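Local structure of ABC transporter periplasmic substrate-binding protein (Desulfovibrio alaskensis, 5MY5) at residues F138-D143 with K149-L154; P161-E164 with W168-Q171; Q174-T179 with R194-K199; A253-I258 with F269-E274. The protein binds tungstate with high selectivity in the periplasm and probably delivers it to the membrane components of an ABC importer. The protein carries 2 engineered substitutions. One frame throughout, in Å; residues are numbered along the deposited sequence.

Interaction 1 of 4, residues F138-D143 with K149-L154; sequences FVSRGD and KMEKSL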
loop_
_atom_site.group_PDB
_atom_site.type_symbol
_atom_site.label_atom_id
_atom_site.label_comp_id
_atom_site.label_asym_id
_atom_site.label_seq_id
_atom_site.Cartn_x
_atom_site.Cartn_y
_atom_site.Cartn_z
ATOM N N PHE A 138 -1.758 18.470 -11.724
ATOM C CA PHE A 138 -1.519 17.375 -10.731
ATOM C C PHE A 138 -2.903 16.755 -10.464
ATOM O O PHE A 138 -3.863 17.462 -10.082
ATOM C CB PHE A 138 -0.930 17.835 -9.426
ATOM C CG PHE A 138 -0.608 16.687 -8.502
ATOM C CD1 PHE A 138 -1.624 16.135 -7.706
ATOM C CD2 PHE A 138 0.651 16.041 -8.490
ATOM C CE1 PHE A 138 -1.392 15.046 -6.895
ATOM C CE2 PHE A 138 0.877 14.948 -7.687
ATOM C CZ PHE A 138 -0.103 14.446 -6.915
ATOM N N VAL A 139 -3.004 15.441 -10.596
ATOM C CA VAL A 139 -4.261 14.752 -10.491
ATOM C C VAL A 139 -4.335 13.901 -9.226
ATOM O O VAL A 139 -3.556 12.994 -8.995
ATOM C CB VAL A 139 -4.519 13.861 -11.723
ATOM C CG1 VAL A 139 -5.892 13.361 -11.683
ATOM C CG2 VAL A 139 -4.271 14.589 -13.040
ATOM N N SER A 140 -5.271 14.274 -8.353
ATOM C CA SER A 140 -5.620 13.577 -7.109
ATOM C C SER A 140 -6.781 12.574 -7.339
ATOM O O SER A 140 -7.749 12.950 -8.068
ATOM C CB SER A 140 -6.091 14.631 -6.026
ATOM O OG SER A 140 -6.489 14.084 -4.831
ATOM N N ARG A 141 -6.752 11.488 -6.614
ATOM C CA ARG A 141 -7.895 10.555 -6.525
ATOM C C ARG A 141 -9.175 11.292 -6.024
ATOM O O ARG A 141 -10.268 10.980 -6.512
ATOM C CB ARG A 141 -7.585 9.414 -5.612
ATOM C CG ARG A 141 -6.483 8.447 -6.076
ATOM C CD ARG A 141 -7.009 7.505 -7.119
ATOM N NE ARG A 141 -8.021 6.629 -6.508
ATOM C CZ ARG A 141 -7.808 5.534 -5.838
ATOM N NH1 ARG A 141 -6.618 4.969 -5.700
ATOM N NH2 ARG A 141 -8.856 4.896 -5.301
ATOM N N GLY A 142 -9.042 12.245 -5.076
ATOM C CA GLY A 142 -10.221 12.942 -4.479
ATOM C C GLY A 142 -11.346 12.035 -3.990
ATOM O O GLY A 142 -12.478 12.443 -4.060
ATOM N N ASP A 143 -11.033 10.856 -3.456
ATOM C CA ASP A 143 -12.087 9.879 -3.095
ATOM C C ASP A 143 -11.986 9.297 -1.704
ATOM O O ASP A 143 -12.720 8.322 -1.392
ATOM C CB ASP A 143 -12.090 8.744 -4.141
ATOM C CG ASP A 143 -10.887 7.859 -4.075
ATOM O OD1 ASP A 143 -9.859 8.199 -3.436
ATOM O OD2 ASP A 143 -10.929 6.850 -4.778
ATOM N N LYS A 149 -5.506 9.508 0.805
ATOM C CA LYS A 149 -4.970 9.909 2.067
ATOM C C LYS A 149 -3.414 10.044 2.075
ATOM O O LYS A 149 -2.865 11.009 2.630
ATOM C CB LYS A 149 -5.468 8.936 3.129
ATOM C CG LYS A 149 -6.917 9.211 3.521
ATOM C CD LYS A 149 -7.499 8.036 4.306
ATOM C CE LYS A 149 -8.983 8.234 4.529
ATOM N NZ LYS A 149 -9.526 6.992 5.143
ATOM N N MET A 150 -2.714 9.076 1.459
ATOM C CA MET A 150 -1.316 9.147 1.296
ATOM C C MET A 150 -0.881 10.369 0.490
ATOM O O MET A 150 -0.012 11.142 0.934
ATOM C CB MET A 150 -0.856 7.868 0.620
ATOM C CG MET A 150 0.590 7.705 0.258
ATOM S SD MET A 150 1.695 7.998 1.644
ATOM C CE MET A 150 3.088 8.210 0.621
ATOM N N GLU A 151 -1.591 10.628 -0.614
ATOM C CA GLU A 151 -1.274 11.798 -1.444
ATOM C C GLU A 151 -1.467 13.086 -0.655
ATOM O O GLU A 151 -0.588 13.982 -0.667
ATOM C CB GLU A 151 -2.076 11.780 -2.726
ATOM C CG GLU A 151 -1.927 12.998 -3.660
ATOM C CD GLU A 151 -3.124 13.913 -3.697
ATOM O OE1 GLU A 151 -4.257 13.368 -3.628
ATOM O OE2 GLU A 151 -2.902 15.130 -3.841
ATOM N N LYS A 152 -2.585 13.169 0.081
ATOM C CA LYS A 152 -2.805 14.386 0.860
ATOM C C LYS A 152 -1.693 14.561 1.868
ATOM O O LYS A 152 -1.258 15.699 2.108
ATOM C CB LYS A 152 -4.099 14.327 1.624
ATOM C CG LYS A 152 -5.245 14.598 0.697
ATOM C CD LYS A 152 -6.622 14.778 1.371
ATOM C CE LYS A 152 -7.255 13.457 1.715
ATOM N NZ LYS A 152 -8.541 13.618 2.485
ATOM N N SER A 153 -1.230 13.480 2.476
ATOM C CA SER A 153 -0.190 13.540 3.487
ATOM C C SER A 153 1.096 14.110 2.914
ATOM O O SER A 153 1.856 14.716 3.656
ATOM C CB SER A 153 0.076 12.177 4.171
ATOM O OG SER A 153 0.913 11.284 3.429
ATOM N N LEU A 154 1.391 13.848 1.632
ATOM C CA LEU A 154 2.615 14.341 0.986
ATOM C C LEU A 154 2.655 15.845 0.885
ATOM O O LEU A 154 3.718 16.508 1.125
ATOM C CB LEU A 154 2.764 13.812 -0.422
ATOM C CG LEU A 154 2.832 12.277 -0.589
ATOM C CD1 LEU A 154 3.092 11.852 -2.002
ATOM C CD2 LEU A 154 3.855 11.639 0.321
HETATM O O HOH W 1 -4.600 10.968 -4.849
#
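Ser140 and Glu151 join the strand and helix of a beta-alpha-beta unit made of strand 138-140, helix 146-155 and strand 169-171. Ser140 OG donates to Glu151 OE1 at 2.6 Å, meeting that oxygen on its syn side but 25° out of the carboxylate plane. The same hydroxyl accepts from Gly142 N at 3.2 Å, forming an ST turn where the chain leaves the strand. A water adds a second link: it accepts from Arg141 N at 2.8 Å and donates to Glu151 OE1 at 2.7 Å. Phe138 flanks the carboxylate, its CE1 3.4 Å from Glu151 OE2, with ring and carboxylate planes 36° apart. Glu151 reaches this place with CG opposite the backbone N (chi1 176°) and a bend at chi2. Its other oxygen, OE2, is hydrogen-bonded to Tyr169 OH and Trp155 NE1, so both oxygens of the buried acid are satisfied, which would probably favour its ionised form. Further out, Arg141 NH2 makes a salt bridge with Asp143 OD2 at 2.9 Å, and Arg141 NE bonds to Gln174 O. A strand end and its following helix, tied through a buried acid, are here part of a parallel beta-alpha-beta crossover in a periplasmic binding protein fold.

Interaction 2 of 4, residues P161-E164 with W168-Q171; sequences PSPE and WYVQ. Engineered in segment 161-164: Pro161 (natural residue Ser).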
loop_
_atom_site.group_PDB
_atom_site.type_symbol
_atom_site.label_atom_id
_atom_site.label_comp_id
_atom_site.label_asym_id
_atom_site.label_seq_id
_atom_site.Cartn_x
_atom_site.Cartn_y
_atom_site.Cartn_z
ATOM N N PRO A 161 1.558 26.282 0.509
ATOM C CA PRO A 161 0.257 26.059 1.015
ATOM C C PRO A 161 -0.394 24.807 0.385
ATOM O O PRO A 161 -0.007 24.344 -0.693
ATOM C CB PRO A 161 -0.532 27.279 0.526
ATOM C CG PRO A 161 0.162 27.760 -0.644
ATOM C CD PRO A 161 1.592 27.332 -0.517
ATOM N N SER A 162 -1.402 24.336 1.059
ATOM C CA SER A 162 -2.303 23.252 0.477
ATOM C C SER A 162 -2.697 23.599 -0.959
ATOM O O SER A 162 -3.052 24.759 -1.238
ATOM C CB SER A 162 -3.549 23.105 1.329
ATOM O OG SER A 162 -4.546 22.244 0.718
ATOM N N PRO A 163 -2.758 22.599 -1.880
ATOM C CA PRO A 163 -3.050 22.896 -3.268
ATOM C C PRO A 163 -4.544 22.770 -3.649
ATOM O O PRO A 163 -4.897 22.925 -4.825
ATOM C CB PRO A 163 -2.299 21.777 -3.977
ATOM C CG PRO A 163 -2.470 20.650 -3.110
ATOM C CD PRO A 163 -2.224 21.240 -1.730
ATOM N N GLU A 164 -5.360 22.503 -2.650
ATOM C CA GLU A 164 -6.677 22.026 -2.934
ATOM C C GLU A 164 -7.520 23.021 -3.673
ATOM O O GLU A 164 -8.383 22.588 -4.394
ATOM C CB GLU A 164 -7.427 21.548 -1.692
ATOM C CG GLU A 164 -7.774 22.606 -0.684
ATOM C CD GLU A 164 -8.202 21.995 0.649
ATOM O OE1 GLU A 164 -9.204 21.222 0.636
ATOM O OE2 GLU A 164 -7.537 22.288 1.688
ATOM N N TRP A 168 -4.959 24.092 -11.123
ATOM C CA TRP A 168 -4.085 23.058 -11.717
ATOM C C TRP A 168 -4.255 21.712 -10.992
ATOM O O TRP A 168 -3.792 20.705 -11.521
ATOM C CB TRP A 168 -2.604 23.477 -11.794
ATOM C CG TRP A 168 -2.054 23.944 -10.544
ATOM C CD1 TRP A 168 -1.943 25.270 -10.140
ATOM C CD2 TRP A 168 -1.532 23.179 -9.435
ATOM N NE1 TRP A 168 -1.472 25.357 -8.903
ATOM C CE2 TRP A 168 -1.174 24.096 -8.424
ATOM C CE3 TRP A 168 -1.383 21.767 -9.147
ATOM C CZ2 TRP A 168 -0.685 23.727 -7.248
ATOM C CZ3 TRP A 168 -0.806 21.399 -7.942
ATOM C CH2 TRP A 168 -0.444 22.357 -6.990
ATOM N N TYR A 169 -4.832 21.703 -9.824
ATOM C CA TYR A 169 -5.033 20.575 -9.000
ATOM C C TYR A 169 -6.366 19.897 -9.229
ATOM O O TYR A 169 -7.412 20.558 -8.992
ATOM C CB TYR A 169 -4.946 20.965 -7.532
ATOM C CG TYR A 169 -4.931 19.824 -6.487
ATOM C CD1 TYR A 169 -3.799 18.998 -6.317
ATOM C CD2 TYR A 169 -6.007 19.546 -5.719
ATOM C CE1 TYR A 169 -3.793 18.018 -5.350
ATOM C CE2 TYR A 169 -6.014 18.571 -4.771
ATOM C CZ TYR A 169 -4.875 17.751 -4.573
ATOM O OH TYR A 169 -4.860 16.833 -3.594
ATOM N N VAL A 170 -6.349 18.742 -9.858
ATOM C CA VAL A 170 -7.562 18.027 -10.370
ATOM C C VAL A 170 -7.891 16.931 -9.379
ATOM O O VAL A 170 -7.039 16.156 -8.949
ATOM C CB VAL A 170 -7.232 17.449 -11.760
ATOM C CG1 VAL A 170 -8.415 16.602 -12.229
ATOM C CG2 VAL A 170 -6.860 18.495 -12.772
ATOM N N GLN A 171 -9.144 16.832 -8.969
ATOM C CA GLN A 171 -9.645 15.777 -8.076
ATOM C C GLN A 171 -10.676 14.934 -8.869
ATOM O O GLN A 171 -11.715 15.429 -9.274
ATOM C CB GLN A 171 -10.300 16.373 -6.845
ATOM C CG GLN A 171 -9.305 17.150 -5.996
ATOM C CD GLN A 171 -9.877 17.772 -4.746
ATOM O OE1 GLN A 171 -10.653 18.676 -4.894
ATOM N NE2 GLN A 171 -9.549 17.286 -3.568
HETATM O O HOH W 2 -8.933 22.171 -7.169
#
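Chi1 of -171° in Tyr169 turns the phenol ring toward Pro163, while chi1 of 52° in Trp168 sets the indole between its own backbone N and carbonyl carbon, where the far end of the six-membered ring comes up to the same proline. Pro163 is therefore shared by two aromatic side chains. Its CG sits over one face of the Tyr169 ring, 3.9 Å from the centroid and 19° off the ring normal, a CH-pi contact displaced toward the rim at the CD1-CE1 bond. Its CB meets the indole at Trp168 CH2, 3.6 Å away. The backbone joins in: Pro163 O approaches Tyr169 CB to 3.3 Å, and Glu164 CA lies 3.8 Å from Tyr169 CD2. A water 2.9 Å from both Glu164 O and Tyr169 O links the two backbones. Tyr169 CB stands 4.0 Å above one face of the Trp168 ring; the proline touches the face of the phenol with CG and the CH2 corner of the indole with CB. The phenol hydroxyl points past this packing to Glu151, which holds it at its polar end. On the solvent side, Ser162 OG donates to Glu164 OE2 at 3.1 Å, meeting the oxygen from above the carboxylate plane. Trp168 also rests on Phe138 and on Ile131 and Ala132 of helix 124-133, and a bound sodium ion lies about 4 Å from its side chain. Through this packing the loop between helix 146-155 and strand 169-171 lies back on the start of that strand, the return limb of the beta-alpha-beta crossover.

Interaction 3 of 4, residues Q174-T179 with R194-K199; sequences QGMLRT and RGTYIK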
loop_
_atom_site.group_PDB
_atom_site.type_symbol
_atom_site.label_atom_id
_atom_site.label_comp_id
_atom_site.label_asym_id
_atom_site.label_seq_id
_atom_site.Cartn_x
_atom_site.Cartn_y
_atom_site.Cartn_z
ATOM N N GLN A 174 -12.289 9.330 -8.606
ATOM C CA GLN A 174 -12.288 7.981 -9.226
ATOM C C GLN A 174 -11.154 7.129 -8.741
ATOM O O GLN A 174 -10.296 7.610 -8.002
ATOM C CB GLN A 174 -12.238 8.100 -10.729
ATOM C CG GLN A 174 -13.414 8.829 -11.350
ATOM C CD GLN A 174 -13.274 9.011 -12.850
ATOM O OE1 GLN A 174 -12.587 9.913 -13.347
ATOM N NE2 GLN A 174 -13.965 8.142 -13.622
ATOM N N GLY A 175 -11.144 5.833 -9.098
ATOM C CA GLY A 175 -10.101 4.951 -8.771
ATOM C C GLY A 175 -8.794 5.196 -9.479
ATOM O O GLY A 175 -8.602 6.137 -10.264
ATOM N N MET A 176 -7.860 4.326 -9.154
ATOM C CA MET A 176 -6.477 4.586 -9.558
ATOM C C MET A 176 -6.285 4.575 -11.056
ATOM O O MET A 176 -5.643 5.516 -11.642
ATOM C CB MET A 176 -5.475 3.669 -8.870
ATOM C CG MET A 176 -4.065 4.132 -8.894
ATOM S SD MET A 176 -3.745 5.553 -7.849
ATOM C CE MET A 176 -3.735 6.845 -9.105
ATOM N N LEU A 177 -6.779 3.549 -11.765
ATOM C CA LEU A 177 -6.587 3.518 -13.196
ATOM C C LEU A 177 -7.232 4.675 -13.917
ATOM O O LEU A 177 -6.627 5.350 -14.797
ATOM C CB LEU A 177 -7.105 2.162 -13.758
ATOM C CG LEU A 177 -6.175 0.981 -13.577
ATOM C CD1 LEU A 177 -6.927 -0.281 -14.023
ATOM C CD2 LEU A 177 -4.871 1.165 -14.393
ATOM N N ARG A 178 -8.414 5.048 -13.516
ATOM C CA ARG A 178 -9.092 6.180 -14.106
ATOM C C ARG A 178 -8.268 7.495 -13.889
ATOM O O ARG A 178 -8.204 8.363 -14.765
ATOM C CB ARG A 178 -10.457 6.375 -13.551
ATOM C CG ARG A 178 -11.510 5.341 -14.024
ATOM C CD ARG A 178 -11.807 5.483 -15.518
ATOM N NE ARG A 178 -13.013 4.718 -15.809
ATOM C CZ ARG A 178 -13.652 4.614 -16.982
ATOM N NH1 ARG A 178 -13.150 5.142 -18.078
ATOM N NH2 ARG A 178 -14.777 3.909 -17.043
ATOM N N THR A 179 -7.721 7.619 -12.728
ATOM C CA THR A 179 -7.017 8.851 -12.360
ATOM C C THR A 179 -5.756 8.910 -13.165
ATOM O O THR A 179 -5.364 10.005 -13.620
ATOM C CB THR A 179 -6.782 8.811 -10.854
ATOM O OG1 THR A 179 -8.051 8.891 -10.172
ATOM C CG2 THR A 179 -5.860 9.906 -10.341
ATOM N N ARG A 194 2.734 1.703 -7.015
ATOM C CA ARG A 194 3.561 1.070 -8.076
ATOM C C ARG A 194 2.855 -0.047 -8.763
ATOM O O ARG A 194 2.969 -0.152 -9.999
ATOM C CB ARG A 194 4.858 0.589 -7.558
ATOM C CG ARG A 194 5.854 0.129 -8.668
ATOM C CD ARG A 194 7.144 -0.357 -8.011
ATOM N NE ARG A 194 7.934 0.661 -7.316
ATOM C CZ ARG A 194 8.830 1.451 -7.915
ATOM N NH1 ARG A 194 9.047 1.403 -9.222
ATOM N NH2 ARG A 194 9.498 2.335 -7.165
ATOM N N GLY A 195 2.115 -0.861 -8.044
ATOM C CA GLY A 195 1.419 -2.003 -8.648
ATOM C C GLY A 195 0.514 -1.585 -9.790
ATOM O O GLY A 195 0.529 -2.114 -10.885
ATOM N N THR A 196 -0.352 -0.568 -9.543
ATOM C CA THR A 196 -1.249 -0.099 -10.569
ATOM C C THR A 196 -0.433 0.508 -11.745
ATOM O O THR A 196 -0.841 0.275 -12.883
ATOM C CB THR A 196 -2.245 0.940 -10.036
ATOM O OG1 THR A 196 -2.999 0.383 -8.919
ATOM C CG2 THR A 196 -3.208 1.321 -11.069
ATOM N N TYR A 197 0.656 1.237 -11.451
ATOM C CA TYR A 197 1.524 1.685 -12.517
ATOM C C TYR A 197 2.030 0.511 -13.427
ATOM O O TYR A 197 1.934 0.610 -14.659
ATOM C CB TYR A 197 2.689 2.525 -12.078
ATOM C CG TYR A 197 3.408 3.047 -13.276
ATOM C CD1 TYR A 197 2.822 4.042 -14.035
ATOM C CD2 TYR A 197 4.677 2.537 -13.665
ATOM C CE1 TYR A 197 3.481 4.505 -15.187
ATOM C CE2 TYR A 197 5.287 2.947 -14.821
ATOM C CZ TYR A 197 4.701 3.913 -15.551
ATOM O OH TYR A 197 5.366 4.394 -16.625
ATOM N N ILE A 198 2.579 -0.493 -12.770
ATOM C CA ILE A 198 3.049 -1.685 -13.507
ATOM C C ILE A 198 1.924 -2.221 -14.442
ATOM O O ILE A 198 2.159 -2.544 -15.651
ATOM C CB ILE A 198 3.597 -2.722 -12.516
ATOM C CG1 ILE A 198 4.901 -2.287 -11.899
ATOM C CG2 ILE A 198 3.679 -4.101 -13.240
ATOM C CD1 ILE A 198 5.240 -3.077 -10.680
ATOM N N LYS A 199 0.688 -2.369 -13.959
ATOM C CA LYS A 199 -0.396 -2.895 -14.793
ATOM C C LYS A 199 -0.720 -1.931 -15.916
ATOM O O LYS A 199 -0.950 -2.347 -17.079
ATOM C CB LYS A 199 -1.659 -3.205 -13.922
ATOM C CG LYS A 199 -1.394 -4.379 -12.957
ATOM C CD LYS A 199 -2.547 -4.699 -12.002
ATOM C CE LYS A 199 -2.217 -5.986 -11.199
ATOM N NZ LYS A 199 -3.010 -6.189 -9.910
#
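Gly175 O, the carbonyl just ahead of the Met176 that packs on Thr196, is gripped twice by Thr179. The backbone bond from Thr179 N measures 3.0 Å, and the hydroxyl Thr179 OG1 donates to the same oxygen at 2.8 Å, approaching from above the carbonyl plane, 40° out of it. Gly175 takes the N-cap position of helix 176-186, so this double hold secures the first turn, from which Met176 and Leu177 reach across to helix 194-203. Both converge on Thr196, chiefly on its methyl group. Thr196 CG2 lies 3.7 Å from Met176 CG and 3.7 Å from Leu177 CD2, fitting between the stem of one side chain and a branch tip of the other. Thr196 chi1, -57°, sends CG2 opposite the backbone N and leaves OG1 beside it; that hydroxyl is hydrogen-bonded to Asp193 OD1, just before the helix. Met176 only passes the methyl with its CB and CG: bent at chi2 and chi3, it carries its far end away, and the side chain also packs on Thr192 and Asp193 of strand 189-193. Leu177, by contrast, lies at the exposed margin of the contact and swings its CD2 inward. Arg194 forms salt bridges with Asp106 and Glu215, fixing the start of its helix on the face away from Met176 and Leu177. Across the junction the surfaces are small and apolar, while polar groups beside them have partners other than the facing segment, Asp193 for Thr196 OG1 and Gly175 O for Thr179 OG1. This is therefore van der Waals packing, which probably fixes the helices less firmly than directional bonds would.

Interaction 4 of 4, residues A253-I258 with F269-E274; sequences ATQKTI and FTPNAE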
loop_
_atom_site.group_PDB
_atom_site.type_symbol
_atom_site.label_atom_id
_atom_site.label_comp_id
_atom_site.label_asym_id
_atom_site.label_seq_id
_atom_site.Cartn_x
_atom_site.Cartn_y
_atom_site.Cartn_z
ATOM N N ALA A 253 13.731 -17.110 4.840
ATOM C CA ALA A 253 13.359 -17.737 3.582
ATOM C C ALA A 253 12.083 -17.051 3.058
ATOM O O ALA A 253 11.972 -16.829 1.887
ATOM C CB ALA A 253 13.142 -19.248 3.733
ATOM N N THR A 254 11.084 -16.777 3.940
ATOM C CA THR A 254 9.858 -16.156 3.408
ATOM C C THR A 254 10.113 -14.687 3.070
ATOM O O THR A 254 9.589 -14.205 2.100
ATOM C CB THR A 254 8.683 -16.294 4.381
ATOM O OG1 THR A 254 8.486 -17.714 4.695
ATOM C CG2 THR A 254 7.413 -15.727 3.814
ATOM N N GLN A 255 10.938 -13.981 3.827
ATOM C CA GLN A 255 11.424 -12.640 3.438
ATOM C C GLN A 255 11.984 -12.618 2.033
ATOM O O GLN A 255 11.633 -11.803 1.205
ATOM C CB GLN A 255 12.354 -12.101 4.482
ATOM C CG GLN A 255 11.716 -11.814 5.849
ATOM C CD GLN A 255 11.021 -10.499 5.852
ATOM O OE1 GLN A 255 11.715 -9.476 5.823
ATOM N NE2 GLN A 255 9.653 -10.506 5.902
ATOM N N LYS A 256 12.829 -13.609 1.737
ATOM C CA LYS A 256 13.395 -13.709 0.424
ATOM C C LYS A 256 12.293 -13.936 -0.589
ATOM O O LYS A 256 12.305 -13.317 -1.634
ATOM C CB LYS A 256 14.490 -14.827 0.383
ATOM C CG LYS A 256 15.150 -15.001 -0.964
ATOM C CD LYS A 256 16.279 -16.029 -0.918
ATOM C CE LYS A 256 17.046 -15.905 -2.240
ATOM N NZ LYS A 256 17.847 -17.116 -2.599
ATOM N N THR A 257 11.320 -14.808 -0.319
ATOM C CA THR A 257 10.205 -15.090 -1.192
ATOM C C THR A 257 9.403 -13.779 -1.456
ATOM O O THR A 257 8.928 -13.538 -2.610
ATOM C CB THR A 257 9.215 -16.144 -0.641
ATOM O OG1 THR A 257 9.895 -17.441 -0.433
ATOM C CG2 THR A 257 8.044 -16.387 -1.551
ATOM N N ILE A 258 9.186 -12.994 -0.389
ATOM C CA ILE A 258 8.427 -11.734 -0.583
ATOM C C ILE A 258 9.249 -10.808 -1.494
ATOM O O ILE A 258 8.688 -10.216 -2.472
ATOM C CB ILE A 258 8.194 -11.121 0.769
ATOM C CG1 ILE A 258 7.148 -11.968 1.533
ATOM C CG2 ILE A 258 7.738 -9.645 0.657
ATOM C CD1 ILE A 258 7.024 -11.569 2.955
ATOM N N PHE A 269 7.474 -5.666 -3.582
ATOM C CA PHE A 269 7.685 -5.575 -2.132
ATOM C C PHE A 269 9.143 -5.647 -1.727
ATOM O O PHE A 269 9.846 -6.508 -2.283
ATOM C CB PHE A 269 6.949 -6.719 -1.477
ATOM C CG PHE A 269 5.461 -6.699 -1.639
ATOM C CD1 PHE A 269 4.607 -5.903 -0.794
ATOM C CD2 PHE A 269 4.854 -7.431 -2.628
ATOM C CE1 PHE A 269 3.222 -5.954 -0.931
ATOM C CE2 PHE A 269 3.512 -7.486 -2.727
ATOM C CZ PHE A 269 2.693 -6.715 -1.962
ATOM N N THR A 270 9.601 -4.838 -0.784
ATOM C CA THR A 270 10.867 -4.910 -0.161
ATOM C C THR A 270 10.601 -5.547 1.231
ATOM O O THR A 270 9.981 -4.917 2.082
ATOM C CB THR A 270 11.533 -3.532 -0.062
ATOM O OG1 THR A 270 11.625 -2.970 -1.353
ATOM C CG2 THR A 270 12.843 -3.616 0.582
ATOM N N PRO A 271 11.133 -6.757 1.507
ATOM C CA PRO A 271 11.135 -7.264 2.868
ATOM C C PRO A 271 11.912 -6.446 3.845
ATOM O O PRO A 271 12.974 -5.942 3.476
ATOM C CB PRO A 271 11.746 -8.667 2.725
ATOM C CG PRO A 271 12.553 -8.573 1.526
ATOM C CD PRO A 271 12.046 -7.497 0.619
ATOM N N ASN A 272 11.419 -6.285 5.064
ATOM C CA ASN A 272 12.082 -5.503 6.069
ATOM C C ASN A 272 11.795 -5.895 7.486
ATOM O O ASN A 272 11.859 -5.090 8.383
ATOM C CB ASN A 272 11.919 -3.975 5.796
ATOM C CG ASN A 272 10.553 -3.431 6.154
ATOM O OD1 ASN A 272 9.535 -4.171 6.225
ATOM N ND2 ASN A 272 10.512 -2.151 6.394
ATOM N N ALA A 273 11.496 -7.188 7.695
ATOM C CA ALA A 273 11.337 -7.699 9.044
ATOM C C ALA A 273 12.615 -7.389 9.853
ATOM O O ALA A 273 13.715 -7.354 9.286
ATOM C CB ALA A 273 10.970 -9.177 9.030
ATOM N N GLU A 274 12.459 -7.034 11.132
ATOM C CA GLU A 274 13.632 -6.764 12.006
ATOM C C GLU A 274 14.423 -8.044 12.260
ATOM O O GLU A 274 13.855 -9.127 12.267
ATOM C CB GLU A 274 13.189 -6.171 13.348
ATOM C CG GLU A 274 12.642 -4.748 13.256
ATOM C CD GLU A 274 13.684 -3.735 12.797
ATOM O OE1 GLU A 274 14.894 -4.024 12.932
ATOM O OE2 GLU A 274 13.293 -2.643 12.320
ATOM O OXT GLU A 274 15.644 -8.061 12.475
HETATM O O HOH W 3 8.299 -8.181 -4.669
#
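Helix 252-260 and the end of strand 266-271 run in broadly opposite directions, and Gln255 and Pro271 have the closest CA atoms, 5.4 Å apart. At this point the proline ring is laid against the helix backbone, its CG 3.4 Å from Gln255 O. At that segment's start, a water accepts from Phe269 N at 2.9 Å and lies 3.0 Å from Ile258 O. Beyond the proline, Gln255 supplies the polar link: its OE1 accepts from Ala273 N at 3.0 Å with an N-H...O angle of 155°, the donor standing above the amide carbonyl plane and not on a lone pair. A bend at chi2 (-81°) folds the glutamine over toward the chain end, where its CD packs on Ala273 CB at 3.4 Å and its OE1 also touches Pro271 CB at 3.2 Å. NE2 of the same amide bonds to Met249 O and Leu102 O, so both ends of the group are engaged and its rotation is fixed. One turn on, Ile258 CG2 rests 3.7 Å from Phe269 CB, touching the root of the aromatic side chain while the ring itself leads away. Around these residues, Thr270 and Asn272 pair through their backbones with Tyr104 and Leu102 of strand 100-112, and Asn272 ND2 bonds to Gln223 OE1. Ile258 packs on Met103 and on Met249 of helix 239-250, Ala273 leans on Ala250, and Phe269 and Thr257 reach helix 41-53 at Leu41 and Leu45, so the C-terminal strand pairs with strand 100-112 and is packed by helices 252-260, 239-250 and 41-53.

Overall arrangement
Interactions 1 and 2 serve one beta-alpha-beta unit: both are largely buried, they touch through Glu151 and Tyr169, and they differ in chemistry, one centred on a buried carboxylate, the other on a proline against aromatic rings. Interaction 3 follows along the chain, meeting interaction 1 where Arg141 bonds to Gln174, but joins two helix starts by a sparse apolar patch at a half-exposed margin. Interaction 4 lies on the opposite side of the chain's centre from interactions 1 and 2 and fastens the C-terminal strand to a helix by a glutamine-to-backbone hydrogen bond with proline and isoleucine packing. It shares the mixed sheet with both and is partly buried: Ile258 and Phe269 buried, the rest partly exposed.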